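Divalent ion tolerance protein CutA1 (Ehrlichia chaffeensis, PDB 4IYQ) probably binds copper ions, as a trimeric member of the CutA family linked to tolerance of divalent metal ions. Local coordinates at residues Glu36-Ile41 / Cys76-Lys81. Numbering follows the deposited sequence.
Sequences EDAYRI and CAIILK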
ATOM      1  N   GLU A  36       3.437 -17.900   7.937  1.00 16.27           N
ATOM      2  CA  GLU A  36       3.244 -19.174   7.245  1.00 17.37           C
ATOM      3  C   GLU A  36       1.953 -19.169   6.432  1.00 16.53           C
ATOM      4  O   GLU A  36       1.936 -19.614   5.287  1.00 18.64           O
ATOM      5  CB  GLU A  36       3.241 -20.344   8.245  1.00 19.95           C
ATOM      6  N   ASP A  37       0.885 -18.628   7.010  1.00 15.22           N
ATOM      7  CA  ASP A  37      -0.378 -18.487   6.296  1.00 23.24           C
ATOM      8  C   ASP A  37      -0.215 -17.660   5.017  1.00 24.77           C
ATOM      9  O   ASP A  37      -0.778 -18.009   3.970  1.00 12.29           O
ATOM     10  CB  ASP A  37      -1.433 -17.841   7.194  1.00 26.69           C
ATOM     11  CG  ASP A  37      -1.931 -18.778   8.283  1.00 31.26           C
ATOM     12  OD1 ASP A  37      -2.395 -19.895   7.961  1.00 34.98           O
ATOM     13  OD2 ASP A  37      -1.859 -18.390   9.468  1.00 29.75           O
ATOM     14  N   ALA A  38       0.550 -16.571   5.108  1.00 15.56           N
ATOM     15  CA  ALA A  38       0.776 -15.685   3.962  1.00 11.13           C
ATOM     16  C   ALA A  38       1.595 -16.380   2.876  1.00 16.48           C
ATOM     17  O   ALA A  38       1.313 -16.255   1.683  1.00 11.10           O
ATOM     18  CB  ALA A  38       1.461 -14.412   4.401  1.00 11.15           C
ATOM     19  N   TYR A  39       2.603 -17.131   3.295  1.00 19.70           N
ATOM     20  CA  TYR A  39       3.433 -17.836   2.336  1.00 19.91           C
ATOM     21  C   TYR A  39       2.573 -18.872   1.628  1.00 16.65           C
ATOM     22  O   TYR A  39       2.621 -19.009   0.405  1.00 19.07           O
ATOM     23  CB  TYR A  39       4.631 -18.508   3.016  1.00 11.50           C
ATOM     24  CG  TYR A  39       5.684 -18.965   2.051  1.00 11.33           C
ATOM     25  CD1 TYR A  39       6.642 -18.081   1.560  1.00 13.14           C
ATOM     26  CD2 TYR A  39       5.714 -20.278   1.597  1.00 11.77           C
ATOM     27  CE1 TYR A  39       7.623 -18.500   0.653  1.00 10.78           C
ATOM     28  CE2 TYR A  39       6.680 -20.708   0.691  1.00 11.71           C
ATOM     29  CZ  TYR A  39       7.628 -19.815   0.227  1.00 30.12           C
ATOM     30  OH  TYR A  39       8.578 -20.245  -0.668  1.00 31.35           O
ATOM     31  N   ARG A  40       1.752 -19.567   2.405  1.00 11.92           N
ATOM     32  CA  ARG A  40       0.916 -20.624   1.873  1.00 16.00           C
ATOM     33  C   ARG A  40      -0.046 -20.086   0.808  1.00 17.99           C
ATOM     34  O   ARG A  40      -0.190 -20.663  -0.265  1.00 11.79           O
ATOM     35  CB  ARG A  40       0.150 -21.304   3.009  1.00 13.27           C
ATOM     36  CG  ARG A  40      -0.952 -22.246   2.548  1.00 13.80           C
ATOM     37  CD  ARG A  40      -1.614 -22.961   3.727  1.00 14.90           C
ATOM     38  NE  ARG A  40      -2.694 -23.826   3.263  1.00 15.49           N
ATOM     39  CZ  ARG A  40      -3.955 -23.448   3.097  1.00 32.44           C
ATOM     40  NH1 ARG A  40      -4.340 -22.201   3.379  1.00 15.05           N
ATOM     41  NH2 ARG A  40      -4.837 -24.335   2.654  1.00 16.19           N
ATOM     42  N   ILE A  41      -0.705 -18.980   1.108  1.00 11.53           N
ATOM     43  CA  ILE A  41      -1.618 -18.374   0.158  1.00 13.52           C
ATOM     44  C   ILE A  41      -0.873 -17.944  -1.110  1.00 14.05           C
ATOM     45  O   ILE A  41      -1.314 -18.191  -2.243  1.00 10.40           O
ATOM     46  CB  ILE A  41      -2.331 -17.180   0.800  1.00 11.03           C
ATOM     47  CG1 ILE A  41      -3.358 -17.692   1.804  1.00 18.27           C
ATOM     48  CG2 ILE A  41      -3.005 -16.345  -0.246  1.00 23.77           C
ATOM     49  CD1 ILE A  41      -3.960 -16.618   2.657  1.00 19.14           C
ATOM     50  N   CYS A  76       0.466 -10.538   9.088  1.00 17.66           N
ATOM     51  CA  CYS A  76       1.233 -10.216   7.900  1.00 13.57           C
ATOM     52  C   CYS A  76       0.292  -9.593   6.885  1.00 13.68           C
ATOM     53  O   CYS A  76      -0.886  -9.944   6.823  1.00 14.25           O
ATOM     54  CB  CYS A  76       1.899 -11.456   7.332  1.00 11.54           C
ATOM     55  SG  CYS A  76       3.158 -12.098   8.436  1.00 20.71           S
ATOM     56  N   ALA A  77       0.791  -8.647   6.109  1.00 10.60           N
ATOM     57  CA  ALA A  77       0.010  -8.128   5.001  1.00 10.15           C
ATOM     58  C   ALA A  77       0.607  -8.663   3.718  1.00  9.56           C
ATOM     59  O   ALA A  77       1.796  -8.973   3.667  1.00 13.91           O
ATOM     60  CB  ALA A  77      -0.015  -6.603   5.014  1.00 10.08           C
ATOM     61  N   ILE A  78      -0.219  -8.815   2.690  1.00  9.30           N
ATOM     62  CA  ILE A  78       0.291  -9.235   1.397  1.00  8.84           C
ATOM     63  C   ILE A  78      -0.223  -8.360   0.281  1.00 11.69           C
ATOM     64  O   ILE A  78      -1.403  -8.033   0.242  1.00 12.22           O
ATOM     65  CB  ILE A  78      -0.088 -10.676   1.032  1.00  8.96           C
ATOM     66  CG1 ILE A  78      -0.177 -11.582   2.256  1.00  9.52           C
ATOM     67  CG2 ILE A  78       0.891 -11.214  -0.007  1.00  8.63           C
ATOM     68  CD1 ILE A  78      -0.747 -12.939   1.912  1.00 22.24           C
ATOM     69  N   ILE A  79       0.675  -7.983  -0.619  1.00  8.20           N
ATOM     70  CA  ILE A  79       0.286  -7.410  -1.889  1.00 14.31           C
ATOM     71  C   ILE A  79       0.512  -8.464  -2.966  1.00 15.04           C
ATOM     72  O   ILE A  79       1.611  -8.990  -3.125  1.00 16.46           O
ATOM     73  CB  ILE A  79       1.082  -6.140  -2.220  1.00 13.14           C
ATOM     74  CG1 ILE A  79       0.749  -5.037  -1.219  1.00 14.07           C
ATOM     75  CG2 ILE A  79       0.772  -5.665  -3.625  1.00  7.81           C
ATOM     76  CD1 ILE A  79       1.617  -3.797  -1.392  1.00 15.73           C
ATOM     77  N   LEU A  80      -0.551  -8.779  -3.687  1.00 14.22           N
ATOM     78  CA  LEU A  80      -0.521  -9.780  -4.729  1.00  7.95           C
ATOM     79  C   LEU A  80      -0.691  -9.096  -6.076  1.00 15.89           C
ATOM     80  O   LEU A  80      -1.477  -8.150  -6.194  1.00 16.69           O
ATOM     81  CB  LEU A  80      -1.622 -10.805  -4.493  1.00  8.24           C
ATOM     82  CG  LEU A  80      -1.593 -11.352  -3.065  1.00 12.55           C
ATOM     83  CD1 LEU A  80      -2.964 -11.859  -2.618  1.00  9.69           C
ATOM     84  CD2 LEU A  80      -0.559 -12.451  -2.971  1.00  8.47           C
ATOM     85  N   LYS A  81       0.073  -9.522  -7.077  1.00  7.87           N
ATOM     86  CA  LYS A  81      -0.022  -8.898  -8.392  1.00  7.97           C
ATOM     87  C   LYS A  81      -0.516  -9.847  -9.470  1.00 12.48           C
ATOM     88  O   LYS A  81       0.027 -10.938  -9.661  1.00 16.46           O
ATOM     89  CB  LYS A  81       1.332  -8.306  -8.791  1.00  7.90           C
ATOM     90  CG  LYS A  81       2.033  -7.609  -7.632  1.00 27.83           C
ATOM     91  CD  LYS A  81       3.077  -6.636  -8.115  1.00 31.00           C
ATOM     92  CE  LYS A  81       4.091  -6.355  -7.017  1.00 35.88           C
ATOM     93  NZ  LYS A  81       5.099  -7.458  -6.924  1.00 33.29           N
TER
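No ring, amide or carboxylate lies between Ala38 and its two partners, Ile78 and Cys76; the flat groups of helix residues 36-41 are engaged with other parts of the trimer. CB of Tyr39 points away from the strand; its side chain packs on Val63 of the second subunit, and its OH is hydrogen-bonded to Asn72 there. The Asp37 carboxylate turns back to Thr34, and the Arg40 guanidinium reaches the carbonyl of Ile97.

What remains is a purely apolar contact, with no hydrogen bond across it. The methyl of Ala38 meets the end of the longer Ile78 branch, CB to CD1 3.6 Å, and also lies 3.9 Å from Ile78 CG1. CB of Ile78 points toward the helix, and with CG1 anti to the carbonyl carbon and CD1 continuing the chain extended (chi2 172°) this long apolar branch spans the buried interval from strand to helix. Alanine suits the helix face: its short side chain lets the backbones approach, with Ala38 CA 6.8 Å from Cys76 CA. Small, weakly polar Cys76 fits this close approach, its CB 4.2 Å from Ala38 CB. Farther along, Ile41 faces the sheet too, its CG2 4.6 Å from Ile78 CD1, and Leu80 reaches Leu45.

Alternation along the strand sends Cys76, Ile78 and Leu80 to the helix and Ala77 and Ile79 to the other face, where they pack on neighbouring subunits. Such a helix against one face of a four-stranded antiparallel sheet, strand 69-83 lying between strands 25-32 and 53-66 that the helix links, is the split beta-alpha-beta unit of the ferredoxin-like fold.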